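Macrolide 2'-phosphotransferase MphH (Brachybacterium faecium, PDB 5UXD) binds the macrolide azithromycin and probably inactivates macrolide antibiotics by transferring phosphate to their 2'-hydroxyl. Local coordinates at residues I145-V153 against T218-A226. Sequence-based numbering, arbitrary orientation. Where two conformers were deposited one is given.
Sequences IEVRSPAQV and TTAAVGDPA
Val147 and Val222 pair in a single parallel beta bridge, in which Val222 N donates to Glu146 O (2.9 Å) and Arg148 N donates to Val222 O (2.9 Å). A water continues the link toward Ala220, accepting from Glu146 N and donating to Ala220 O. The Val147 and Val222 side chains lie side by side and point the same way, CG1 to CG1 at 4.0 Å. Ile145 turns toward 218-226, its CB 3.6 Å from Ala220 O. With CG1 between N and the carbonyl carbon (chi1 62°), its CD1 meets Ala221 CA and Val222 CG2. Beyond the corner at Val222, Val153 CG1 packs on Asp224 CB (3.8 Å), the two side chains crossing at about a right angle. Asp224 OD1 accepts from Ala226 N in an Asx turn, and OD2 is hydrogen-bonded to His262 NE2. Ser149 and Gln152 form a capping box that starts helix 150-167. Segment 218-226 follows Asp216, a magnesium ligand in another structure of this protein; the Ala220 and Asp216 side chains are about 10 Å apart. The bridge sets 145-153 beside 218-226, whose other edge pairs with strand 193-195. Ile145 and Ala220 pack against helix 59-72, while Asp224 and Ala226 meet helix 259-268.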
ATOM      1  N   ILE A 145     -10.466  -0.851 -10.054  1.00 17.81           N
ATOM      2  CA  ILE A 145     -10.075   0.018  -8.953  1.00 20.50           C
ATOM      3  C   ILE A 145     -10.908   1.298  -8.970  1.00 20.65           C
ATOM      4  O   ILE A 145     -11.487   1.696  -9.992  1.00 19.78           O
ATOM      5  CB  ILE A 145      -8.572   0.334  -9.018  1.00 14.91           C
ATOM      6  CG1 ILE A 145      -8.245   1.085 -10.312  1.00 21.74           C
ATOM      7  CG2 ILE A 145      -7.752  -0.941  -8.910  1.00 20.18           C
ATOM      8  CD1 ILE A 145      -6.784   1.566 -10.391  1.00 17.64           C
ATOM      9  N   GLU A 146     -10.970   1.945  -7.808  1.00 21.20           N
ATOM     10  CA  GLU A 146     -11.633   3.236  -7.683  1.00 26.51           C
ATOM     11  C   GLU A 146     -10.931   4.279  -8.541  1.00 18.02           C
ATOM     12  O   GLU A 146      -9.716   4.241  -8.733  1.00 19.18           O
ATOM     13  CB  GLU A 146     -11.639   3.692  -6.227  1.00 29.37           C
ATOM     14  CG  GLU A 146     -12.665   2.992  -5.348  1.00 39.88           C
ATOM     15  CD  GLU A 146     -14.099   3.332  -5.717  1.00 59.29           C
ATOM     16  OE1 GLU A 146     -14.738   4.093  -4.958  1.00 64.77           O
ATOM     17  OE2 GLU A 146     -14.592   2.827  -6.751  1.00 64.19           O
ATOM     18  N   VAL A 147     -11.717   5.214  -9.066  1.00 22.30           N
ATOM     19  CA  VAL A 147     -11.208   6.304  -9.892  1.00 17.70           C
ATOM     20  C   VAL A 147     -11.799   7.607  -9.373  1.00 21.84           C
ATOM     21  O   VAL A 147     -13.026   7.728  -9.264  1.00 23.47           O
ATOM     22  CB  VAL A 147     -11.582   6.104 -11.374  1.00 18.87           C
ATOM     23  CG1 VAL A 147     -11.135   7.299 -12.216  1.00 20.11           C
ATOM     24  CG2 VAL A 147     -10.996   4.791 -11.908  1.00 19.41           C
ATOM     25  N   ARG A 148     -10.936   8.573  -9.049  1.00 16.60           N
ATOM     26  CA  ARG A 148     -11.362   9.896  -8.603  0.59 16.36           C
ATOM     27  C   ARG A 148     -10.649  10.951  -9.438  1.00 20.15           C
ATOM     28  O   ARG A 148      -9.412  10.974  -9.484  1.00 18.90           O
ATOM     29  CB  ARG A 148     -11.061  10.103  -7.111  0.59 21.49           C
ATOM     30  CG  ARG A 148     -11.958   9.306  -6.162  0.59 19.68           C
ATOM     31  CD  ARG A 148     -11.563   9.516  -4.698  0.59 22.63           C
ATOM     32  NE  ARG A 148     -12.376   8.697  -3.801  0.59 19.05           N
ATOM     33  CZ  ARG A 148     -12.129   8.526  -2.503  0.59 29.66           C
ATOM     34  NH1 ARG A 148     -11.094   9.125  -1.933  0.59 22.32           N
ATOM     35  NH2 ARG A 148     -12.924   7.756  -1.773  0.59 29.31           N
ATOM     36  N   SER A 149     -11.422  11.827 -10.084  1.00 17.69           N
ATOM     37  CA  SER A 149     -11.055  13.087 -10.723  1.00 15.54           C
ATOM     38  C   SER A 149     -10.295  13.935  -9.711  1.00 15.94           C
ATOM     39  O   SER A 149     -10.294  13.596  -8.529  1.00 16.82           O
ATOM     40  CB  SER A 149     -12.310  13.820 -11.189  1.00 18.12           C
ATOM     41  OG  SER A 149     -13.050  14.273 -10.063  1.00 21.28           O
ATOM     42  N   PRO A 150      -9.551  14.989 -10.084  1.00 13.91           N
ATOM     43  CA  PRO A 150      -9.106  15.939  -9.045  1.00 16.70           C
ATOM     44  C   PRO A 150     -10.255  16.512  -8.221  1.00 17.52           C
ATOM     45  O   PRO A 150     -10.130  16.639  -6.996  1.00 16.36           O
ATOM     46  CB  PRO A 150      -8.371  17.011  -9.849  1.00 18.54           C
ATOM     47  CG  PRO A 150      -7.843  16.271 -11.042  1.00 21.58           C
ATOM     48  CD  PRO A 150      -8.884  15.231 -11.375  1.00 19.01           C
ATOM     49  N   ALA A 151     -11.388  16.826  -8.855  1.00 13.07           N
ATOM     50  CA  ALA A 151     -12.530  17.349  -8.107  1.00 14.52           C
ATOM     51  C   ALA A 151     -13.035  16.336  -7.092  1.00 16.58           C
ATOM     52  O   ALA A 151     -13.348  16.690  -5.952  1.00 12.71           O
ATOM     53  CB  ALA A 151     -13.651  17.743  -9.066  1.00 20.26           C
ATOM     54  N   GLN A 152     -13.112  15.067  -7.495  1.00 13.40           N
ATOM     55  CA  GLN A 152     -13.604  14.027  -6.600  1.00 13.23           C
ATOM     56  C   GLN A 152     -12.601  13.714  -5.494  1.00 17.68           C
ATOM     57  O   GLN A 152     -13.008  13.301  -4.404  1.00 20.05           O
ATOM     58  CB  GLN A 152     -13.922  12.752  -7.387  1.00 19.53           C
ATOM     59  CG  GLN A 152     -15.122  12.836  -8.301  1.00 20.17           C
ATOM     60  CD  GLN A 152     -15.224  11.625  -9.210  1.00 28.86           C
ATOM     61  OE1 GLN A 152     -14.241  11.214  -9.829  1.00 16.16           O
ATOM     62  NE2 GLN A 152     -16.416  11.050  -9.299  1.00 25.09           N
ATOM     63  N   VAL A 153     -11.298  13.903  -5.753  1.00 17.14           N
ATOM     64  CA  VAL A 153     -10.309  13.733  -4.689  1.00 13.44           C
ATOM     65  C   VAL A 153     -10.584  14.704  -3.547  1.00 15.62           C
ATOM     66  O   VAL A 153     -10.657  14.313  -2.378  1.00 18.47           O
ATOM     67  CB  VAL A 153      -8.877  13.909  -5.233  1.00 13.84           C
ATOM     68  CG1 VAL A 153      -7.886  13.977  -4.079  1.00 17.03           C
ATOM     69  CG2 VAL A 153      -8.477  12.772  -6.203  1.00 15.33           C
ATOM     70  N   THR A 218      -3.406  -3.815  -3.088  1.00 22.91           N
ATOM     71  CA  THR A 218      -4.855  -3.742  -2.873  1.00 19.80           C
ATOM     72  C   THR A 218      -5.367  -2.315  -2.670  1.00 24.61           C
ATOM     73  O   THR A 218      -6.566  -2.082  -2.831  1.00 23.03           O
ATOM     74  CB  THR A 218      -5.285  -4.616  -1.686  1.00 28.25           C
ATOM     75  OG1 THR A 218      -4.524  -4.287  -0.515  1.00 25.60           O
ATOM     76  CG2 THR A 218      -5.082  -6.093  -2.023  1.00 29.36           C
ATOM     77  N   THR A 219      -4.509  -1.353  -2.332  1.00 16.27           N
ATOM     78  CA  THR A 219      -4.968   0.018  -2.109  1.00 20.26           C
ATOM     79  C   THR A 219      -4.905   0.881  -3.363  1.00 19.29           C
ATOM     80  O   THR A 219      -5.169   2.092  -3.285  1.00 24.56           O
ATOM     81  CB  THR A 219      -4.156   0.681  -0.982  1.00 26.62           C
ATOM     82  OG1 THR A 219      -2.750   0.565  -1.249  1.00 24.25           O
ATOM     83  CG2 THR A 219      -4.446   0.016   0.351  1.00 19.30           C
ATOM     84  N   ALA A 220      -4.557   0.298  -4.510  1.00 18.62           N
ATOM     85  CA  ALA A 220      -4.365   1.088  -5.719  1.00 19.75           C
ATOM     86  C   ALA A 220      -5.677   1.719  -6.171  1.00 17.51           C
ATOM     87  O   ALA A 220      -6.757   1.150  -5.995  1.00 18.02           O
ATOM     88  CB  ALA A 220      -3.804   0.222  -6.842  1.00 20.73           C
ATOM     89  N   ALA A 221      -5.560   2.906  -6.763  1.00 15.28           N
ATOM     90  CA  ALA A 221      -6.693   3.715  -7.190  1.00 19.90           C
ATOM     91  C   ALA A 221      -6.182   4.809  -8.113  1.00 18.96           C
ATOM     92  O   ALA A 221      -5.043   5.257  -7.979  1.00 17.03           O
ATOM     93  CB  ALA A 221      -7.414   4.332  -5.984  1.00 16.49           C
ATOM     94  N   VAL A 222      -7.027   5.243  -9.042  1.00 14.50           N
ATOM     95  CA  VAL A 222      -6.688   6.468  -9.770  1.00 19.77           C
ATOM     96  C   VAL A 222      -7.125   7.663  -8.930  1.00 19.09           C
ATOM     97  O   VAL A 222      -8.270   7.737  -8.463  1.00 19.40           O
ATOM     98  CB  VAL A 222      -7.327   6.485 -11.170  1.00 16.45           C
ATOM     99  CG1 VAL A 222      -7.169   7.884 -11.813  1.00 12.88           C
ATOM    100  CG2 VAL A 222      -6.691   5.418 -12.049  1.00 19.34           C
ATOM    101  N   GLY A 223      -6.196   8.590  -8.727  1.00 14.40           N
ATOM    102  CA  GLY A 223      -6.460   9.714  -7.849  1.00 16.78           C
ATOM    103  C   GLY A 223      -5.228  10.548  -7.552  1.00 12.10           C
ATOM    104  O   GLY A 223      -4.408  10.796  -8.435  1.00 14.95           O
ATOM    105  N   ASP A 224      -5.096  10.973  -6.307  1.00 13.37           N
ATOM    106  CA  ASP A 224      -4.128  12.009  -5.908  1.00 13.35           C
ATOM    107  C   ASP A 224      -2.688  11.519  -6.035  1.00 13.53           C
ATOM    108  O   ASP A 224      -2.295  10.591  -5.315  1.00 15.90           O
ATOM    109  CB  ASP A 224      -4.455  12.427  -4.463  1.00 11.89           C
ATOM    110  CG  ASP A 224      -3.598  13.596  -3.942  1.00 16.60           C
ATOM    111  OD1 ASP A 224      -2.624  14.018  -4.600  1.00 13.12           O
ATOM    112  OD2 ASP A 224      -3.915  14.080  -2.837  1.00 16.67           O
ATOM    113  N   PRO A 225      -1.871  12.115  -6.914  1.00 15.87           N
ATOM    114  CA  PRO A 225      -0.459  11.692  -7.028  1.00 14.25           C
ATOM    115  C   PRO A 225       0.327  11.788  -5.727  1.00 20.43           C
ATOM    116  O   PRO A 225       1.302  11.042  -5.537  1.00 15.64           O
ATOM    117  CB  PRO A 225       0.103  12.659  -8.081  1.00 16.09           C
ATOM    118  CG  PRO A 225      -1.107  13.080  -8.897  1.00 16.76           C
ATOM    119  CD  PRO A 225      -2.240  13.141  -7.910  1.00 17.27           C
ATOM    120  N   ALA A 226      -0.053  12.703  -4.827  1.00 12.34           N
ATOM    121  CA  ALA A 226       0.710  12.899  -3.596  1.00 14.46           C
ATOM    122  C   ALA A 226       0.673  11.682  -2.686  1.00 14.32           C
ATOM    123  O   ALA A 226       1.578  11.500  -1.857  1.00 17.81           O
ATOM    124  CB  ALA A 226       0.169  14.114  -2.840  1.00 16.59           C
TER
HETATM  125  O   HOH W   1      -9.470   1.215  -5.472  1.00 27.54           O